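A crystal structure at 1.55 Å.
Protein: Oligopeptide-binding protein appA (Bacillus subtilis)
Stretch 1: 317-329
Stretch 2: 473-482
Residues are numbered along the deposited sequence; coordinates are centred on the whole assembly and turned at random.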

ATOM      1  N   TRP A 317      10.824  -5.090 -12.170  1.00 29.48           N
ATOM      2  CA  TRP A 317      11.775  -5.921 -12.902  1.00 29.01           C
ATOM      3  C   TRP A 317      11.345  -7.384 -12.895  1.00 29.11           C
ATOM      4  O   TRP A 317      11.823  -8.170 -13.708  1.00 28.45           O
ATOM      5  CB  TRP A 317      13.202  -5.796 -12.346  1.00 28.81           C
ATOM      6  CG  TRP A 317      13.362  -6.110 -10.893  1.00 28.34           C
ATOM      7  CD1 TRP A 317      13.392  -5.210  -9.880  1.00 29.78           C
ATOM      8  CD2 TRP A 317      13.543  -7.400 -10.282  1.00 28.14           C
ATOM      9  NE1 TRP A 317      13.546  -5.841  -8.687  1.00 31.68           N
ATOM     10  CE2 TRP A 317      13.681  -7.185  -8.902  1.00 29.47           C
ATOM     11  CE3 TRP A 317      13.632  -8.696 -10.763  1.00 29.23           C
ATOM     12  CZ2 TRP A 317      13.865  -8.229  -7.989  1.00 29.31           C
ATOM     13  CZ3 TRP A 317      13.847  -9.741  -9.861  1.00 30.14           C
ATOM     14  CH2 TRP A 317      13.959  -9.498  -8.491  1.00 30.91           C
ATOM     15  N   ASN A 318      10.459  -7.763 -11.984  1.00 29.24           N
ATOM     16  CA  ASN A 318      10.022  -9.150 -11.897  1.00 29.50           C
ATOM     17  C   ASN A 318       8.761  -9.435 -12.700  1.00 30.09           C
ATOM     18  O   ASN A 318       8.265 -10.563 -12.698  1.00 31.56           O
ATOM     19  CB  ASN A 318       9.770  -9.510 -10.437  1.00 30.25           C
ATOM     20  CG  ASN A 318       9.875 -10.997 -10.170  1.00 30.34           C
ATOM     21  OD1 ASN A 318      10.690 -11.700 -10.764  1.00 33.54           O
ATOM     22  ND2 ASN A 318       9.037 -11.487  -9.269  1.00 34.39           N
ATOM     23  N   TYR A 319       8.209  -8.415 -13.346  1.00 30.19           N
ATOM     24  CA  TYR A 319       6.973  -8.587 -14.076  1.00 30.44           C
ATOM     25  C   TYR A 319       7.290  -9.501 -15.242  1.00 30.67           C
ATOM     26  O   TYR A 319       8.264  -9.256 -15.966  1.00 30.83           O
ATOM     27  CB  TYR A 319       6.430  -7.248 -14.544  1.00 31.55           C
ATOM     28  CG  TYR A 319       5.037  -7.321 -15.162  1.00 30.41           C
ATOM     29  CD1 TYR A 319       4.876  -7.490 -16.540  1.00 32.83           C
ATOM     30  CD2 TYR A 319       3.892  -7.245 -14.379  1.00 30.30           C
ATOM     31  CE1 TYR A 319       3.605  -7.555 -17.102  1.00 33.37           C
ATOM     32  CE2 TYR A 319       2.638  -7.290 -14.939  1.00 32.07           C
ATOM     33  CZ  TYR A 319       2.496  -7.444 -16.289  1.00 34.00           C
ATOM     34  OH  TYR A 319       1.218  -7.499 -16.835  1.00 34.68           O
ATOM     35  N   PRO A 320       6.504 -10.575 -15.410  1.00 29.82           N
ATOM     36  CA  PRO A 320       6.821 -11.596 -16.396  1.00 30.35           C
ATOM     37  C   PRO A 320       6.463 -11.142 -17.799  1.00 30.40           C
ATOM     38  O   PRO A 320       5.289 -11.033 -18.126  1.00 31.54           O
ATOM     39  CB  PRO A 320       5.966 -12.776 -15.946  1.00 29.64           C
ATOM     40  CG  PRO A 320       4.809 -12.163 -15.310  1.00 29.51           C
ATOM     41  CD  PRO A 320       5.280 -10.901 -14.666  1.00 29.40           C
ATOM     42  N   LYS A 321       7.479 -10.886 -18.607  1.00 31.84           N
ATOM     43  CA  LYS A 321       7.305 -10.337 -19.943  1.00 32.16           C
ATOM     44  C   LYS A 321       6.648 -11.318 -20.929  1.00 32.78           C
ATOM     45  O   LYS A 321       5.880 -10.909 -21.806  1.00 32.60           O
ATOM     46  CB  LYS A 321       8.673  -9.906 -20.471  1.00 32.49           C
ATOM     47  CG  LYS A 321       8.626  -8.961 -21.659  1.00 32.85           C
ATOM     48  CD  LYS A 321       9.712  -7.893 -21.564  1.00 32.69           C
ATOM     49  CE  LYS A 321       9.460  -6.909 -20.418  1.00 33.03           C
ATOM     50  NZ  LYS A 321      10.375  -5.733 -20.519  1.00 33.41           N
ATOM     51  N   ASP A 322       6.931 -12.608 -20.762  1.00 33.19           N
ATOM     52  CA  ASP A 322       6.600 -13.624 -21.768  1.00 33.40           C
ATOM     53  C   ASP A 322       5.855 -14.830 -21.181  1.00 33.48           C
ATOM     54  O   ASP A 322       6.112 -15.974 -21.566  1.00 34.03           O
ATOM     55  CB  ASP A 322       7.896 -14.089 -22.459  1.00 33.76           C
ATOM     56  CG  ASP A 322       8.999 -14.468 -21.462  1.00 34.75           C
ATOM     57  OD1 ASP A 322       9.935 -15.202 -21.848  1.00 35.26           O
ATOM     58  OD2 ASP A 322       8.920 -14.026 -20.288  1.00 36.47           O
ATOM     59  N   ILE A 323       4.924 -14.562 -20.271  1.00 33.21           N
ATOM     60  CA  ILE A 323       4.156 -15.600 -19.583  1.00 32.88           C
ATOM     61  C   ILE A 323       2.713 -15.637 -20.119  1.00 32.89           C
ATOM     62  O   ILE A 323       2.082 -14.592 -20.320  1.00 32.45           O
ATOM     63  CB  ILE A 323       4.164 -15.334 -18.047  1.00 32.66           C
ATOM     64  CG1 ILE A 323       3.858 -16.593 -17.254  1.00 32.50           C
ATOM     65  CG2 ILE A 323       3.170 -14.222 -17.647  1.00 32.43           C
ATOM     66  CD1 ILE A 323       3.662 -16.309 -15.771  1.00 32.36           C
ATOM     67  N   ASP A 324       2.190 -16.832 -20.363  1.00 32.55           N
ATOM     68  CA  ASP A 324       0.777 -16.964 -20.703  1.00 32.58           C
ATOM     69  C   ASP A 324       0.033 -17.483 -19.483  1.00 31.63           C
ATOM     70  O   ASP A 324       0.036 -18.656 -19.186  1.00 32.04           O
ATOM     71  CB  ASP A 324       0.574 -17.884 -21.922  1.00 33.38           C
ATOM     72  CG  ASP A 324       0.642 -17.125 -23.275  1.00 35.50           C
ATOM     73  OD1 ASP A 324       0.391 -15.893 -23.297  1.00 39.02           O
ATOM     74  OD2 ASP A 324       0.924 -17.768 -24.322  1.00 37.45           O
ATOM     75  N   VAL A 325      -0.597 -16.579 -18.766  1.00 31.18           N
ATOM     76  CA  VAL A 325      -1.326 -16.908 -17.560  1.00 30.74           C
ATOM     77  C   VAL A 325      -2.804 -17.053 -17.963  1.00 30.03           C
ATOM     78  O   VAL A 325      -3.212 -16.466 -18.957  1.00 29.79           O
ATOM     79  CB  VAL A 325      -1.068 -15.776 -16.515  1.00 30.99           C
ATOM     80  CG1 VAL A 325      -2.327 -15.237 -15.925  1.00 31.45           C
ATOM     81  CG2 VAL A 325      -0.076 -16.243 -15.470  1.00 30.85           C
ATOM     82  N   PRO A 326      -3.596 -17.863 -17.227  1.00 29.34           N
ATOM     83  CA  PRO A 326      -5.026 -17.856 -17.533  1.00 29.44           C
ATOM     84  C   PRO A 326      -5.624 -16.482 -17.253  1.00 29.02           C
ATOM     85  O   PRO A 326      -5.398 -15.918 -16.191  1.00 28.49           O
ATOM     86  CB  PRO A 326      -5.623 -18.895 -16.573  1.00 28.98           C
ATOM     87  CG  PRO A 326      -4.649 -19.091 -15.539  1.00 29.96           C
ATOM     88  CD  PRO A 326      -3.284 -18.797 -16.134  1.00 29.85           C
ATOM     89  N   LYS A 327      -6.389 -15.971 -18.207  1.00 29.28           N
ATOM     90  CA  LYS A 327      -6.932 -14.620 -18.124  1.00 29.39           C
ATOM     91  C   LYS A 327      -8.388 -14.546 -17.693  1.00 29.53           C
ATOM     92  O   LYS A 327      -8.794 -13.505 -17.183  1.00 28.75           O
ATOM     93  CB  LYS A 327      -6.781 -13.929 -19.468  1.00 30.03           C
ATOM     94  CG  LYS A 327      -5.348 -13.613 -19.808  1.00 30.29           C
ATOM     95  CD  LYS A 327      -5.302 -12.940 -21.144  1.00 31.45           C
ATOM     96  CE  LYS A 327      -3.968 -12.306 -21.411  1.00 33.29           C
ATOM     97  NZ  LYS A 327      -4.135 -11.331 -22.529  1.00 36.55           N
ATOM     98  N   PHE A 328      -9.161 -15.621 -17.901  1.00 28.62           N
ATOM     99  CA  PHE A 328     -10.597 -15.632 -17.571  1.00 29.34           C
ATOM    100  C   PHE A 328     -11.313 -14.438 -18.216  1.00 29.63           C
ATOM    101  O   PHE A 328     -12.057 -13.694 -17.564  1.00 30.58           O
ATOM    102  CB  PHE A 328     -10.813 -15.677 -16.058  1.00 28.39           C
ATOM    103  CG  PHE A 328     -10.143 -16.853 -15.401  1.00 28.60           C
ATOM    104  CD1 PHE A 328      -8.920 -16.705 -14.762  1.00 28.12           C
ATOM    105  CD2 PHE A 328     -10.694 -18.124 -15.501  1.00 29.35           C
ATOM    106  CE1 PHE A 328      -8.297 -17.795 -14.183  1.00 27.52           C
ATOM    107  CE2 PHE A 328     -10.069 -19.210 -14.928  1.00 27.89           C
ATOM    108  CZ  PHE A 328      -8.873 -19.038 -14.274  1.00 28.63           C
ATOM    109  N   GLU A 329     -11.050 -14.266 -19.507  1.00 30.46           N
ATOM    110  CA  GLU A 329     -11.669 -13.223 -20.310  1.00 30.61           C
ATOM    111  C   GLU A 329     -13.199 -13.320 -20.267  1.00 30.03           C
ATOM    112  O   GLU A 329     -13.781 -14.402 -20.162  1.00 29.10           O
ATOM    113  CB  GLU A 329     -11.155 -13.295 -21.754  1.00 30.98           C
ATOM    114  CG  GLU A 329      -9.671 -12.919 -21.898  1.00 33.08           C
ATOM    115  CD  GLU A 329      -9.261 -12.608 -23.339  1.00 34.42           C
ATOM    116  OE1 GLU A 329      -8.662 -11.524 -23.569  1.00 40.65           O
ATOM    117  OE2 GLU A 329      -9.543 -13.432 -24.238  1.00 40.12           O
TER
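Stretch 2 (473-482) IYQKIAEDQP

How does stretch 2 lie on stretch 1? Residues 473-480 are the end of a helix that begins earlier in the chain, laid along an extended segment without regular secondary structure. Both run the same way: Val-325 lies nearest Gln-475 (CA to CA 5.6 Å), and Pro-326 nearest Glu-479 (6.1 Å). The contact buries 534 Å² in all.

What does Tyr-474 do, the residue covered most? With chi1 in m, its ring reaches back to the start of stretch 1. Its CE1 packs 3.5 Å from CD of Pro-320, and its OH gives a weak hydrogen bond to O of Asn-318, 3.4 Å away at the ring edge. Behind the ring, its CB lies 4.0 Å from CD1 of Ile-323.

What fills the middle? Ala-478, one turn on, points its CB toward stretch 1, where CG1 of Val-325 comes within 3.3 Å, a tight contact. CD of Pro-326 is 4.0 Å from the same CB. Gln-475 lies over Asp-324 to Pro-326.

How does the helix end against Phe-328? Gln-481 leaves the helix with positive phi, and its NE2 donates a hydrogen bond to O of Ala-478 (2.8 Å). That oxygen also meets the Phe-328 ring edge, 3.4 Å from CE1, while CG of Gln-481 lies 3.6 Å from CE1.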

ATOM      1  N   ILE A 473       4.806 -19.111  -9.674  1.00 31.33           N
ATOM      2  CA  ILE A 473       3.980 -18.533  -8.607  1.00 31.86           C
ATOM      3  C   ILE A 473       2.843 -17.720  -9.226  1.00 31.92           C
ATOM      4  O   ILE A 473       1.686 -17.861  -8.841  1.00 32.30           O
ATOM      5  CB  ILE A 473       4.828 -17.677  -7.648  1.00 31.52           C
ATOM      6  CG1 ILE A 473       5.749 -18.568  -6.829  1.00 31.01           C
ATOM      7  CG2 ILE A 473       3.940 -16.887  -6.695  1.00 32.07           C
ATOM      8  CD1 ILE A 473       6.924 -17.835  -6.146  1.00 31.69           C
ATOM      9  N   TYR A 474       3.174 -16.878 -10.195  1.00 31.78           N
ATOM     10  CA  TYR A 474       2.160 -16.146 -10.946  1.00 31.44           C
ATOM     11  C   TYR A 474       1.115 -17.056 -11.582  1.00 31.69           C
ATOM     12  O   TYR A 474      -0.073 -16.759 -11.529  1.00 32.15           O
ATOM     13  CB  TYR A 474       2.833 -15.312 -12.026  1.00 31.69           C
ATOM     14  CG  TYR A 474       3.680 -14.184 -11.503  1.00 30.61           C
ATOM     15  CD1 TYR A 474       4.851 -13.835 -12.146  1.00 33.45           C
ATOM     16  CD2 TYR A 474       3.287 -13.425 -10.394  1.00 33.51           C
ATOM     17  CE1 TYR A 474       5.621 -12.796 -11.693  1.00 33.07           C
ATOM     18  CE2 TYR A 474       4.057 -12.387  -9.934  1.00 32.87           C
ATOM     19  CZ  TYR A 474       5.204 -12.068 -10.601  1.00 33.19           C
ATOM     20  OH  TYR A 474       5.978 -11.053 -10.162  1.00 33.66           O
ATOM     21  N   GLN A 475       1.544 -18.160 -12.193  1.00 31.40           N
ATOM     22  CA  GLN A 475       0.596 -19.125 -12.743  1.00 31.43           C
ATOM     23  C   GLN A 475      -0.392 -19.621 -11.700  1.00 31.33           C
ATOM     24  O   GLN A 475      -1.577 -19.707 -11.969  1.00 31.93           O
ATOM     25  CB  GLN A 475       1.315 -20.336 -13.350  1.00 31.59           C
ATOM     26  CG  GLN A 475       1.953 -20.065 -14.691  1.00 32.72           C
ATOM     27  CD  GLN A 475       0.963 -19.872 -15.821  1.00 33.51           C
ATOM     28  OE1 GLN A 475       1.342 -19.423 -16.901  1.00 34.13           O
ATOM     29  NE2 GLN A 475      -0.305 -20.211 -15.587  1.00 33.85           N
ATOM     30  N   LYS A 476       0.107 -19.998 -10.532  1.00 31.05           N
ATOM     31  CA  LYS A 476      -0.755 -20.550  -9.489  1.00 31.34           C
ATOM     32  C   LYS A 476      -1.727 -19.500  -8.956  1.00 30.71           C
ATOM     33  O   LYS A 476      -2.904 -19.784  -8.781  1.00 30.21           O
ATOM     34  CB  LYS A 476       0.063 -21.160  -8.353  1.00 31.16           C
ATOM     35  CG  LYS A 476       0.789 -22.436  -8.774  1.00 32.39           C
ATOM     36  CD  LYS A 476       1.177 -23.312  -7.587  1.00 33.09           C
ATOM     37  CE  LYS A 476       1.741 -24.654  -8.043  1.00 32.47           C
ATOM     38  NZ  LYS A 476       0.730 -25.544  -8.699  1.00 33.82           N
ATOM     39  N   ILE A 477      -1.244 -18.291  -8.710  1.00 31.19           N
ATOM     40  CA  ILE A 477      -2.132 -17.225  -8.229  1.00 31.21           C
ATOM     41  C   ILE A 477      -3.187 -16.890  -9.284  1.00 31.40           C
ATOM     42  O   ILE A 477      -4.375 -16.761  -8.981  1.00 31.14           O
ATOM     43  CB  ILE A 477      -1.327 -15.977  -7.801  1.00 31.02           C
ATOM     44  CG1 ILE A 477      -0.467 -16.341  -6.597  1.00 31.81           C
ATOM     45  CG2 ILE A 477      -2.260 -14.797  -7.452  1.00 31.93           C
ATOM     46  CD1 ILE A 477       0.614 -15.371  -6.270  1.00 32.06           C
ATOM     47  N   ALA A 478      -2.759 -16.754 -10.531  1.00 31.79           N
ATOM     48  CA  ALA A 478      -3.702 -16.517 -11.627  1.00 32.05           C
ATOM     49  C   ALA A 478      -4.747 -17.627 -11.737  1.00 32.57           C
ATOM     50  O   ALA A 478      -5.938 -17.355 -11.801  1.00 32.80           O
ATOM     51  CB  ALA A 478      -2.965 -16.341 -12.935  1.00 32.82           C
ATOM     52  N   GLU A 479      -4.316 -18.879 -11.732  1.00 32.43           N
ATOM     53  CA  GLU A 479      -5.262 -19.996 -11.807  1.00 32.18           C
ATOM     54  C   GLU A 479      -6.272 -19.957 -10.653  1.00 32.18           C
ATOM     55  O   GLU A 479      -7.458 -20.207 -10.847  1.00 33.20           O
ATOM     56  CB  GLU A 479      -4.517 -21.341 -11.825  1.00 32.97           C
ATOM     57  CG  GLU A 479      -5.406 -22.587 -11.596  1.00 34.93           C
ATOM     58  CD  GLU A 479      -6.399 -22.885 -12.733  1.00 39.55           C
ATOM     59  OE1 GLU A 479      -6.342 -22.205 -13.785  1.00 42.52           O
ATOM     60  OE2 GLU A 479      -7.231 -23.821 -12.577  1.00 42.30           O
ATOM     61  N   ASP A 480      -5.796 -19.654  -9.450  1.00 31.07           N
ATOM     62  CA  ASP A 480      -6.638 -19.727  -8.254  1.00 31.10           C
ATOM     63  C   ASP A 480      -7.584 -18.537  -8.061  1.00 30.72           C
ATOM     64  O   ASP A 480      -8.584 -18.651  -7.357  1.00 30.62           O
ATOM     65  CB  ASP A 480      -5.749 -19.908  -7.009  1.00 30.70           C
ATOM     66  CG  ASP A 480      -5.035 -21.251  -6.993  1.00 32.90           C
ATOM     67  OD1 ASP A 480      -5.420 -22.161  -7.769  1.00 32.41           O
ATOM     68  OD2 ASP A 480      -4.092 -21.410  -6.187  1.00 34.73           O
ATOM     69  N   GLN A 481      -7.294 -17.408  -8.701  1.00 30.11           N
ATOM     70  CA  GLN A 481      -8.131 -16.224  -8.615  1.00 30.45           C
ATOM     71  C   GLN A 481      -8.523 -15.902  -7.165  1.00 30.34           C
ATOM     72  O   GLN A 481      -9.708 -15.745  -6.865  1.00 30.50           O
ATOM     73  CB  GLN A 481      -9.387 -16.366  -9.476  1.00 30.59           C
ATOM     74  CG  GLN A 481      -9.107 -16.412 -10.981  1.00 30.97           C
ATOM     75  CD  GLN A 481      -8.645 -15.077 -11.533  1.00 31.44           C
ATOM     76  OE1 GLN A 481      -9.452 -14.147 -11.656  1.00 32.27           O
ATOM     77  NE2 GLN A 481      -7.365 -14.982 -11.902  1.00 31.71           N
ATOM     78  N   PRO A 482      -7.527 -15.738  -6.269  1.00 29.91           N
ATOM     79  CA  PRO A 482      -7.894 -15.304  -4.925  1.00 30.08           C
ATOM     80  C   PRO A 482      -8.496 -13.889  -4.966  1.00 30.66           C
ATOM     81  O   PRO A 482      -9.307 -13.516  -4.100  1.00 29.96           O
ATOM     82  CB  PRO A 482      -6.567 -15.324  -4.187  1.00 30.20           C
ATOM     83  CG  PRO A 482      -5.518 -15.148  -5.270  1.00 30.19           C
ATOM     84  CD  PRO A 482      -6.066 -15.884  -6.434  1.00 30.31           C
TER
HETATM   85  O   HOH W   1      -5.366 -13.781 -14.241  1.00 25.99           O